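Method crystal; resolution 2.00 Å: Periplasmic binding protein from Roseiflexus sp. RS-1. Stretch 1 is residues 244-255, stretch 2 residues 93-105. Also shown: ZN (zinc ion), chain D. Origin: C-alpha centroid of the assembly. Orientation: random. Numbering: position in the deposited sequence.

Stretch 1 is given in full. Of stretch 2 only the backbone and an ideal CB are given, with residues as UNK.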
# COMPACT_ATOMS: atom_id res chain seq x y z
N LEU A 244 -0.46 2.28 0.40
CA LEU A 244 0.71 1.44 0.68
C LEU A 244 1.04 0.36 -0.37
O LEU A 244 2.14 -0.23 -0.31
CB LEU A 244 0.53 0.78 2.05
CG LEU A 244 0.40 1.74 3.23
CD1 LEU A 244 0.12 0.87 4.46
CD2 LEU A 244 1.70 2.52 3.44
N GLY A 245 0.14 0.12 -1.32
CA GLY A 245 0.36 -0.85 -2.42
C GLY A 245 1.53 -0.66 -3.40
O GLY A 245 2.01 -1.65 -3.98
N MET A 246 2.02 0.57 -3.57
CA MET A 246 3.13 0.77 -4.53
C MET A 246 2.78 0.18 -5.91
O MET A 246 3.53 -0.58 -6.53
CB MET A 246 4.46 0.26 -3.97
CG MET A 246 4.99 1.14 -2.83
SD MET A 246 5.35 2.86 -3.34
CE MET A 246 6.37 3.32 -1.94
N GLY A 247 1.58 0.54 -6.35
CA GLY A 247 1.03 -0.01 -7.57
C GLY A 247 0.70 1.10 -8.53
O GLY A 247 1.31 2.16 -8.46
N PRO A 248 -0.28 0.85 -9.44
CA PRO A 248 -0.56 1.80 -10.49
C PRO A 248 -1.11 3.15 -9.99
O PRO A 248 -0.98 4.16 -10.70
CB PRO A 248 -1.62 1.08 -11.36
CG PRO A 248 -1.47 -0.38 -11.03
CD PRO A 248 -1.14 -0.35 -9.54
N ARG A 249 -1.70 3.17 -8.79
CA ARG A 249 -2.26 4.40 -8.21
C ARG A 249 -1.29 5.20 -7.33
O ARG A 249 -1.71 6.15 -6.66
CB ARG A 249 -3.56 4.09 -7.45
CG ARG A 249 -4.70 3.68 -8.43
CD ARG A 249 -5.96 3.36 -7.61
NE ARG A 249 -5.71 2.19 -6.77
CZ ARG A 249 -6.37 1.85 -5.66
NH1 ARG A 249 -7.31 2.62 -5.16
NH2 ARG A 249 -6.01 0.77 -5.01
N THR A 250 -0.01 4.85 -7.37
CA THR A 250 0.99 5.46 -6.49
C THR A 250 1.08 6.97 -6.67
O THR A 250 1.13 7.70 -5.68
CB THR A 250 2.39 4.83 -6.68
OG1 THR A 250 2.28 3.45 -6.32
CG2 THR A 250 3.43 5.49 -5.70
N GLY A 251 1.12 7.42 -7.93
CA GLY A 251 1.12 8.81 -8.28
C GLY A 251 -0.15 9.52 -7.80
O GLY A 251 -0.08 10.66 -7.38
N GLN A 252 -1.29 8.87 -7.86
CA GLN A 252 -2.53 9.50 -7.40
C GLN A 252 -2.47 9.65 -5.87
O GLN A 252 -2.89 10.64 -5.34
CB GLN A 252 -3.74 8.65 -7.82
CG GLN A 252 -3.92 8.60 -9.34
CD GLN A 252 -4.77 7.41 -9.77
OE1 GLN A 252 -5.65 6.97 -9.02
NE2 GLN A 252 -4.48 6.85 -10.92
N ALA A 253 -1.95 8.65 -5.17
CA ALA A 253 -1.89 8.74 -3.69
C ALA A 253 -0.89 9.80 -3.24
O ALA A 253 -1.17 10.56 -2.30
CB ALA A 253 -1.59 7.36 -3.05
N LEU A 254 0.26 9.89 -3.93
CA LEU A 254 1.24 10.95 -3.67
C LEU A 254 0.68 12.34 -3.85
O LEU A 254 1.00 13.23 -3.06
CB LEU A 254 2.48 10.84 -4.56
CG LEU A 254 3.51 9.84 -4.11
CD1 LEU A 254 4.64 9.82 -5.17
CD2 LEU A 254 4.04 10.18 -2.70
N THR A 255 -0.19 12.51 -4.85
CA THR A 255 -0.79 13.82 -5.16
C THR A 255 -1.73 14.17 -3.99
O THR A 255 -1.74 15.30 -3.52
CB THR A 255 -1.61 13.77 -6.51
OG1 THR A 255 -0.73 13.53 -7.63
CG2 THR A 255 -2.44 15.01 -6.76
N UNK A 93 10.20 -9.10 -6.69
CA UNK A 93 10.57 -8.28 -5.52
C UNK A 93 9.52 -7.21 -5.29
O UNK A 93 8.82 -6.78 -6.23
CB UNK A 93 11.95 -7.64 -5.71
N UNK A 94 9.41 -6.74 -4.06
CA UNK A 94 8.55 -5.57 -3.78
C UNK A 94 9.21 -4.66 -2.75
O UNK A 94 8.71 -4.60 -1.63
CB UNK A 94 7.17 -6.01 -3.28
N UNK A 95 10.34 -4.01 -3.10
CA UNK A 95 11.10 -3.13 -2.20
C UNK A 95 10.27 -1.87 -1.79
O UNK A 95 9.34 -1.47 -2.51
CB UNK A 95 12.40 -2.70 -2.88
N UNK A 96 10.58 -1.26 -0.63
CA UNK A 96 10.02 0.05 -0.24
C UNK A 96 10.70 1.19 -1.03
O UNK A 96 11.59 1.86 -0.52
CB UNK A 96 10.19 0.28 1.26
N UNK A 97 10.27 1.41 -2.27
CA UNK A 97 10.95 2.27 -3.21
C UNK A 97 9.90 2.81 -4.22
O UNK A 97 8.94 2.08 -4.56
CB UNK A 97 12.08 1.52 -3.92
N UNK A 98 10.09 4.03 -4.71
CA UNK A 98 9.24 4.57 -5.77
C UNK A 98 9.52 3.93 -7.13
O UNK A 98 8.80 4.19 -8.06
CB UNK A 98 9.43 6.08 -5.87
N UNK A 99 10.55 3.10 -7.23
CA UNK A 99 10.75 2.22 -8.40
C UNK A 99 9.92 0.90 -8.40
O UNK A 99 9.82 0.24 -9.44
CB UNK A 99 12.24 1.86 -8.49
N UNK A 100 9.39 0.49 -7.25
CA UNK A 100 8.57 -0.74 -7.18
C UNK A 100 7.34 -0.77 -8.14
O UNK A 100 7.11 -1.80 -8.78
CB UNK A 100 8.08 -0.91 -5.74
N UNK A 101 6.56 0.34 -8.26
CA UNK A 101 5.39 0.30 -9.17
C UNK A 101 5.80 -0.16 -10.60
O UNK A 101 5.27 -1.14 -11.12
CB UNK A 101 4.73 1.68 -9.24
N UNK A 102 6.78 0.51 -11.17
CA UNK A 102 7.27 0.18 -12.53
C UNK A 102 7.82 -1.28 -12.64
O UNK A 102 7.58 -2.01 -13.61
CB UNK A 102 8.37 1.17 -12.93
N UNK A 103 8.60 -1.68 -11.65
CA UNK A 103 9.14 -3.03 -11.64
C UNK A 103 8.02 -4.09 -11.58
O UNK A 103 8.05 -5.07 -12.32
CB UNK A 103 10.09 -3.20 -10.45
N UNK A 104 7.02 -3.90 -10.72
CA UNK A 104 5.94 -4.89 -10.61
C UNK A 104 5.07 -4.92 -11.87
O UNK A 104 4.58 -6.01 -12.31
CB UNK A 104 5.07 -4.59 -9.39
N UNK A 105 4.89 -3.73 -12.44
CA UNK A 105 4.10 -3.63 -13.69
C UNK A 105 4.77 -4.40 -14.82
O UNK A 105 4.10 -5.20 -15.49
CB UNK A 105 3.92 -2.17 -14.10
ZN ZN D . 3.40 -6.30 -2.94

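Position 93 lies far from stretch 1, in extended backbone (phi/psi -68/155), so almost any residue would do; it is Ala93. At position 94 CA-to-CB points sideways, but the zinc ion lies nearby, so an acidic residue, histidine or cysteine would suit. Asp94 binds the metal through OD2 at 2.0 Å from ZN, while its OD1 is left free for another partner.

Positions 95 and 96 point away, with phi of -64° and -76°, values that proline tolerates but many residues share. They are Pro95 and Pro96. Position 97 also points away and opens a type I turn that leads into a helix; Ser, Thr, Asp or Asn could cap there. In Ser97, OG accepts from the N of position 99 at 2.9 Å, and the backbone O lies 3.9 Å from Met246 SD.

From position 98 CA-to-CB runs sideways, yet Met246, Thr250 and Leu254 offer an apolar surface that a CB alone cannot reach. A long aliphatic chain, such as Leu or Met, fits. Leu98 (m, t) brings its CD2 to 4.0 Å from Thr250 CG2, 4.2 Å from Leu254 CD1 and 4.3 Å from Met246 SD. Position 99 points away into space free of stretch 1, so polar residues suit it; it is Asp99.

At position 100 the ideal CB is already 4.2 Å from Met246 CB, which favors a small residue such as Ala, Gly or Ser. Ala100 sets its CB 4.3 Å from Met246 CB, an apolar contact.

Position 101 is where the backbones come closest, its CA 4.7 Å from Gly247 CA. With phi -53° and Met246 O and Gly247 O close to the ideal CB, a compact residue suits, Pro, Ala or Val among them. Pro101 places CG 3.5 Å from Thr250 OG1, and its CA makes a CA-H...O contact with Met246 O at 3.3 Å.

Positions 102 and 103 make no contact with stretch 1, and helix-tolerant polar residues serve; they are Gln102 and Gln103.

Position 104 points toward the carbonyls of Gly245 and Met246, beyond the reach of a short side chain. Acceptors call for a long donor, Lys or Arg. Lys104 donates from NZ to Gly245 O at 2.7 Å and, weakly, to Met246 O at 2.9 Å; NZ also forms a salt bridge with Asp94 OD1 at 2.9 Å, tying the zinc ligand to this loop.

Position 105 points toward stretch 1 without close contact, leaving room for Leu, Ile or Met; it is Ile105.

Stretch 2, residues 93-105: ADPPSLDAPQQKI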
# COMPACT_ATOMS: atom_id res chain seq x y z
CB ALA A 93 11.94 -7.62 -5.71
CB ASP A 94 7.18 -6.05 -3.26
CG ASP A 94 6.13 -4.91 -3.16
OD1 ASP A 94 6.34 -3.76 -3.68
OD2 ASP A 94 5.08 -5.21 -2.55
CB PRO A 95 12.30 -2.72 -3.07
CG PRO A 95 11.74 -2.75 -4.48
CD PRO A 95 10.94 -4.04 -4.44
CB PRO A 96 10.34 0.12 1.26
CG PRO A 96 11.62 -0.67 1.37
CD PRO A 96 11.45 -1.82 0.42
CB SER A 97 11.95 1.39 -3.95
OG SER A 97 12.31 1.95 -5.19
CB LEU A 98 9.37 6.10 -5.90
CG LEU A 98 8.63 6.87 -4.81
CD1 LEU A 98 8.81 8.33 -5.10
CD2 LEU A 98 7.17 6.52 -4.78
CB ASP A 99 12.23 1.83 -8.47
CG ASP A 99 13.09 2.97 -8.94
OD1 ASP A 99 12.55 3.90 -9.58
OD2 ASP A 99 14.31 2.94 -8.65
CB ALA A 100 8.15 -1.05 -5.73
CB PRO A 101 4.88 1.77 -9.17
CG PRO A 101 5.25 2.23 -7.79
CD PRO A 101 6.66 1.66 -7.59
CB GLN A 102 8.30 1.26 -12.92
CG GLN A 102 9.40 0.90 -13.89
CD GLN A 102 10.55 0.05 -13.34
OE1 GLN A 102 10.90 -0.98 -13.93
NE2 GLN A 102 11.16 0.48 -12.21
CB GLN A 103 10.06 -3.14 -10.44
CG GLN A 103 11.07 -4.25 -10.45
CD GLN A 103 11.89 -4.12 -9.18
OE1 GLN A 103 11.88 -5.00 -8.32
NE2 GLN A 103 12.52 -2.95 -9.01
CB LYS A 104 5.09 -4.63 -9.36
CG LYS A 104 5.84 -4.97 -8.06
CD LYS A 104 4.97 -4.74 -6.81
CE LYS A 104 4.67 -3.31 -6.51
NZ LYS A 104 3.94 -3.09 -5.18
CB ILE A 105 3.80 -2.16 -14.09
CG1 ILE A 105 2.76 -1.56 -13.12
CG2 ILE A 105 3.29 -2.07 -15.54
CD1 ILE A 105 2.83 -0.05 -13.12
O HOH W 1 2.52 -7.32 -1.54
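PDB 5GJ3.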